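Long-range contacts in phosphosugar isomerase (Escherichia coli O6:H1, PDB 5UQI), which probably acts as an arabinose-5-phosphate isomerase of the SIS (sugar isomerase) family, and binds arabinose 5-phosphate: residues A[63-68]-A[167-172]; A[120-125]-A[133-138]. All coordinates share one frame; numbering follows the deposited sequence.

Contact 1 of 2, residues A[63-68]-A[167-172]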
loop_
_atom_site.group_PDB
_atom_site.type_symbol
_atom_site.label_atom_id
_atom_site.label_comp_id
_atom_site.label_asym_id
_atom_site.label_seq_id
_atom_site.Cartn_x
_atom_site.Cartn_y
_atom_site.Cartn_z
ATOM N N ALA A 63 -4.221 8.535 3.824
ATOM C CA ALA A 63 -4.721 9.888 3.686
ATOM C C ALA A 63 -5.496 10.031 2.360
ATOM O O ALA A 63 -6.546 10.655 2.338
ATOM C CB ALA A 63 -3.545 10.881 3.777
ATOM N N THR A 64 -4.988 9.404 1.301
ATOM C CA THR A 64 -5.655 9.494 -0.040
ATOM C C THR A 64 -7.001 8.743 -0.007
ATOM O O THR A 64 -8.005 9.251 -0.516
ATOM C CB THR A 64 -4.681 8.949 -1.076
ATOM O OG1 THR A 64 -3.747 10.051 -1.284
ATOM C CG2 THR A 64 -5.373 8.765 -2.412
ATOM N N PHE A 65 -7.035 7.568 0.644
ATOM C CA PHE A 65 -8.325 6.875 0.766
ATOM C C PHE A 65 -9.298 7.778 1.486
ATOM O O PHE A 65 -10.435 7.983 1.025
ATOM C CB PHE A 65 -8.152 5.555 1.612
ATOM C CG PHE A 65 -7.835 4.332 0.778
ATOM C CD1 PHE A 65 -6.789 4.293 -0.197
ATOM C CD2 PHE A 65 -8.533 3.185 1.068
ATOM C CE1 PHE A 65 -6.581 3.134 -0.972
ATOM C CE2 PHE A 65 -8.281 2.017 0.329
ATOM C CZ PHE A 65 -7.322 2.005 -0.666
ATOM N N ALA A 66 -8.884 8.367 2.621
ATOM C CA ALA A 66 -9.814 9.168 3.413
ATOM C C ALA A 66 -10.318 10.396 2.649
ATOM O O ALA A 66 -11.540 10.745 2.721
ATOM C CB ALA A 66 -9.128 9.636 4.688
ATOM N N SER A 67 -9.411 11.043 1.956
ATOM C CA SER A 67 -9.712 12.327 1.256
ATOM C C SER A 67 -10.612 12.082 0.073
ATOM O O SER A 67 -11.238 13.059 -0.368
ATOM C CB SER A 67 -8.438 13.005 0.807
ATOM O OG SER A 67 -7.760 12.265 -0.115
ATOM N N THR A 68 -10.697 10.844 -0.377
ATOM C CA THR A 68 -11.533 10.508 -1.557
ATOM C C THR A 68 -12.718 9.653 -1.158
ATOM O O THR A 68 -13.353 9.087 -2.066
ATOM C CB THR A 68 -10.719 9.838 -2.636
ATOM O OG1 THR A 68 -10.175 8.607 -2.149
ATOM C CG2 THR A 68 -9.537 10.720 -3.125
ATOM N N ALA A 167 -4.584 4.375 -7.379
ATOM C CA ALA A 167 -5.586 3.948 -8.379
ATOM C C ALA A 167 -6.732 3.204 -7.701
ATOM O O ALA A 167 -7.884 3.404 -8.061
ATOM C CB ALA A 167 -4.933 3.052 -9.427
ATOM N N VAL A 168 -6.426 2.337 -6.712
ATOM C CA VAL A 168 -7.457 1.690 -5.925
ATOM C C VAL A 168 -8.351 2.703 -5.231
ATOM O O VAL A 168 -9.584 2.632 -5.269
ATOM C CB VAL A 168 -6.844 0.670 -4.957
ATOM C CG1 VAL A 168 -7.933 0.142 -4.033
ATOM C CG2 VAL A 168 -6.135 -0.434 -5.775
ATOM N N ALA A 169 -7.738 3.694 -4.557
ATOM C CA ALA A 169 -8.493 4.721 -3.885
ATOM C C ALA A 169 -9.432 5.445 -4.876
ATOM O O ALA A 169 -10.586 5.676 -4.534
ATOM C CB ALA A 169 -7.495 5.769 -3.260
ATOM N N LEU A 170 -8.880 5.826 -6.029
ATOM C CA LEU A 170 -9.697 6.587 -7.007
ATOM C C LEU A 170 -10.805 5.729 -7.606
ATOM O O LEU A 170 -11.905 6.271 -7.832
ATOM C CB LEU A 170 -8.827 7.221 -8.086
ATOM C CG LEU A 170 -7.920 8.345 -7.522
ATOM C CD1 LEU A 170 -6.892 8.803 -8.572
ATOM C CD2 LEU A 170 -8.671 9.517 -6.916
ATOM N N ALA A 171 -10.557 4.423 -7.796
ATOM C CA ALA A 171 -11.626 3.546 -8.323
ATOM C C ALA A 171 -12.721 3.393 -7.275
ATOM O O ALA A 171 -13.880 3.535 -7.583
ATOM C CB ALA A 171 -11.043 2.200 -8.667
ATOM N N LEU A 172 -12.364 3.205 -5.978
ATOM C CA LEU A 172 -13.398 3.113 -4.936
ATOM C C LEU A 172 -14.203 4.435 -4.894
ATOM O O LEU A 172 -15.420 4.401 -4.720
ATOM C CB LEU A 172 -12.787 2.846 -3.526
ATOM C CG LEU A 172 -12.159 1.479 -3.355
ATOM C CD1 LEU A 172 -11.292 1.538 -2.091
ATOM C CD2 LEU A 172 -13.279 0.454 -3.204
HETATM O O HOH W 1 -11.330 6.060 -1.830
#
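F65 and A169 meet where two helices of the alpha/beta sugar isomerase (SIS) fold, 52-67 and 156-175, run side by side; their short segments are nearly parallel, with axes 12° apart and 9.1 Å at closest approach. The pair illustrates how one aromatic ring can serve several residues of a helix at once. The ring leans across A169, whose methyl CB lies 3.5 Å from F65 CD1, and it comes obliquely. F65 CG stands anti to the carbonyl carbon but turned away from the staggered value (chi1 -91°). At the far end of the ring CZ reaches V168 CG1 (3.9 Å), while CE2 meets L172 CD1. F48 stacks edge-to-face with this ring, and L39 of helix 32-41 covers both V168 and L172.

T64 adds a methyl to the same A169 CB: CG2, anti to its backbone N, touches it at 3.8 Å. T68 is the first residue beyond the helix; its carbonyl O is hydrogen-bonded to S173 OG of helix 156-175, and its hydroxyl reaches that helix through a water. OG1 donates its proton to T64 O (2.8 Å), approaching 26° out of the carbonyl plane. With that proton committed, T68 OG1 serves as acceptor for the water at 2.8 Å, and the same water gives its other hydrogen to A169 O, also 2.8 Å away.

Contact 2 of 2, residues A[120-125]-A[133-138]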
loop_
_atom_site.group_PDB
_atom_site.type_symbol
_atom_site.label_atom_id
_atom_site.label_comp_id
_atom_site.label_asym_id
_atom_site.label_seq_id
_atom_site.Cartn_x
_atom_site.Cartn_y
_atom_site.Cartn_z
ATOM N N LEU A 120 -7.584 -9.449 6.644
ATOM C CA LEU A 120 -6.210 -8.956 6.402
ATOM C C LEU A 120 -5.898 -9.019 4.935
ATOM O O LEU A 120 -6.013 -10.044 4.298
ATOM C CB LEU A 120 -5.156 -9.758 7.192
ATOM C CG LEU A 120 -5.437 -9.926 8.690
ATOM C CD1 LEU A 120 -4.279 -10.800 9.232
ATOM C CD2 LEU A 120 -5.588 -8.561 9.420
ATOM N N ILE A 121 -5.377 -7.901 4.384
ATOM C CA ILE A 121 -4.942 -7.813 3.008
ATOM C C ILE A 121 -3.455 -7.496 3.041
ATOM O O ILE A 121 -3.041 -6.675 3.854
ATOM C CB ILE A 121 -5.688 -6.619 2.325
ATOM C CG1 ILE A 121 -7.193 -6.976 2.261
ATOM C CG2 ILE A 121 -5.135 -6.341 0.926
ATOM C CD1 ILE A 121 -8.012 -5.746 1.887
ATOM N N SER A 122 -2.659 -8.118 2.194
ATOM C CA SER A 122 -1.255 -7.767 2.092
ATOM C C SER A 122 -0.932 -7.183 0.726
ATOM O O SER A 122 -1.489 -7.597 -0.283
ATOM C CB SER A 122 -0.290 -8.937 2.375
ATOM O OG SER A 122 -0.548 -10.004 1.375
ATOM N N PHE A 123 -0.039 -6.174 0.694
ATOM C CA PHE A 123 0.560 -5.745 -0.550
ATOM C C PHE A 123 2.028 -6.084 -0.467
ATOM O O PHE A 123 2.781 -5.465 0.346
ATOM C CB PHE A 123 0.467 -4.183 -0.649
ATOM C CG PHE A 123 -0.909 -3.585 -0.971
ATOM C CD1 PHE A 123 -2.103 -4.304 -0.980
ATOM C CD2 PHE A 123 -1.004 -2.173 -1.168
ATOM C CE1 PHE A 123 -3.312 -3.704 -1.288
ATOM C CE2 PHE A 123 -2.234 -1.567 -1.428
ATOM C CZ PHE A 123 -3.382 -2.318 -1.521
ATOM N N THR A 124 2.524 -7.048 -1.275
ATOM C CA THR A 124 3.922 -7.506 -1.242
ATOM C C THR A 124 4.337 -7.852 -2.658
ATOM O O THR A 124 3.457 -7.941 -3.523
ATOM C CB THR A 124 4.160 -8.752 -0.332
ATOM O OG1 THR A 124 3.722 -9.957 -1.011
ATOM C CG2 THR A 124 3.397 -8.642 1.037
ATOM N N ARG A 125 5.612 -8.139 -2.823
ATOM C CA ARG A 125 6.102 -8.483 -4.138
ATOM C C ARG A 125 5.833 -9.945 -4.473
ATOM O O ARG A 125 6.174 -10.351 -5.601
ATOM C CB ARG A 125 7.584 -8.142 -4.226
ATOM C CG ARG A 125 8.522 -9.116 -3.606
ATOM C CD ARG A 125 9.964 -8.591 -3.686
ATOM N NE ARG A 125 10.761 -9.425 -2.826
ATOM C CZ ARG A 125 11.847 -9.040 -2.152
ATOM N NH1 ARG A 125 12.263 -7.775 -2.212
ATOM N NH2 ARG A 125 12.498 -9.922 -1.382
ATOM N N ILE A 133 1.155 -15.175 2.731
ATOM C CA ILE A 133 0.620 -16.490 3.128
ATOM C C ILE A 133 -0.314 -16.402 4.327
ATOM O O ILE A 133 -1.254 -17.194 4.463
ATOM C CB ILE A 133 1.804 -17.464 3.457
ATOM C CG1 ILE A 133 2.495 -17.881 2.168
ATOM C CG2 ILE A 133 1.351 -18.703 4.244
ATOM C CD1 ILE A 133 1.640 -18.647 1.179
ATOM N N SER A 134 -0.078 -15.428 5.232
ATOM C CA SER A 134 -0.839 -15.234 6.438
ATOM C C SER A 134 -2.013 -14.331 6.301
ATOM O O SER A 134 -2.815 -14.238 7.199
ATOM C CB SER A 134 0.080 -14.634 7.484
ATOM O OG SER A 134 1.040 -15.606 7.847
ATOM N N CYS A 135 -2.188 -13.702 5.141
ATOM C CA CYS A 135 -3.318 -12.832 4.986
ATOM C C CYS A 135 -4.511 -13.469 4.280
ATOM O O CYS A 135 -4.398 -14.532 3.631
ATOM C CB CYS A 135 -2.909 -11.534 4.240
ATOM S SG CYS A 135 -1.889 -10.448 5.325
ATOM N N ASP A 136 -5.686 -12.888 4.461
ATOM C CA ASP A 136 -6.867 -13.390 3.766
ATOM C C ASP A 136 -6.853 -13.110 2.273
ATOM O O ASP A 136 -7.376 -13.907 1.475
ATOM C CB ASP A 136 -8.120 -12.823 4.365
ATOM C CG ASP A 136 -8.225 -13.151 5.821
ATOM O OD1 ASP A 136 -8.553 -14.350 6.137
ATOM O OD2 ASP A 136 -7.958 -12.358 6.710
ATOM N N LEU A 137 -6.342 -11.933 1.878
ATOM C CA LEU A 137 -6.195 -11.578 0.481
ATOM C C LEU A 137 -4.773 -11.073 0.303
ATOM O O LEU A 137 -4.376 -10.020 0.868
ATOM C CB LEU A 137 -7.254 -10.551 0.040
ATOM C CG LEU A 137 -7.067 -10.101 -1.415
ATOM C CD1 LEU A 137 -7.326 -11.232 -2.413
ATOM C CD2 LEU A 137 -8.007 -8.949 -1.670
ATOM N N SER A 138 -4.010 -11.814 -0.487
ATOM C CA SER A 138 -2.684 -11.372 -0.958
ATOM C C SER A 138 -2.791 -10.687 -2.299
ATOM O O SER A 138 -3.281 -11.291 -3.319
ATOM C CB SER A 138 -1.702 -12.578 -1.061
ATOM O OG SER A 138 -0.536 -12.203 -1.795
HETATM O O HOH W 2 0.846 -9.979 -1.072
#
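L120 and D136 make the first polar link of this contact, a backbone-to-carboxylate bond: L120 N donates to D136 OD2 over 2.9 Å, nearly straight at 165°, and uses the anti lone pair of that oxygen. At the same residue the carbonyl takes two donors, L137 N at 3.1 Å to L120 O in the carbonyl plane, and D136 N in a weak, bent bond. D136 OD2 thus holds L120 N, while L137 N gives the main bond to L120 O, at the point where the incoming chain joins the sheet edge. One step on, S122 N donates to L137 O at 2.9 Å, which continues the parallel ladder, carried on by S122 with V139; the carbonyl of L137 also accepts a CA-H...O contact from I121 CA.

Farther along, a water joins three hydroxyls: it lies 2.8 Å from S122 OG, 2.9 Å from T124 OG1 and 2.7 Å from S138 OG. S122 OG can face it because chi1 of 61° sets that oxygen between the backbone N and the carbonyl carbon. S138 OG is also bonded to H127 ND1, and T124 OG1 to S126 N and S129 OG.

Packing surrounds this polar line. C135 SG nestles against two strand residues, touching S122 CB at 3.7 Å and L120 CB at 3.8 Å. On the opposite face of the sheet, the I121 and L137 side chains lie next to each other, CG1 against CB.

The whole is a textbook beta-alpha-beta crossover. Strand 120-124 pairs on its other side with strand 93-97, helix 130-134 packs L131 and A132 against S122, helix 32-41 covers I121, and strand 137-140 forms the outermost strand of the sheet within this chain.

Contacts 1 and 2 are separate pieces of packing in one SIS domain: their centres lie 19 Å apart and their nearest atoms about 5 Å, without touching. In sequence, contact 2 is nested within the loop that contact 1 closes, and helix 156-175 is the next helix or strand after strand 137-140. Helix 32-41 bridges them, since L39 packs on V168 and L172 of contact 1 and on I121 of contact 2. Contact 1 lies at the far end of helix 52-67 from pocket residues K53 and S54, whereas contact 2 is nearer the bound arabinose 5-phosphate: the side chain of S122 is about 10 Å from the ligand, and R125 weakly bonds pocket residue N99.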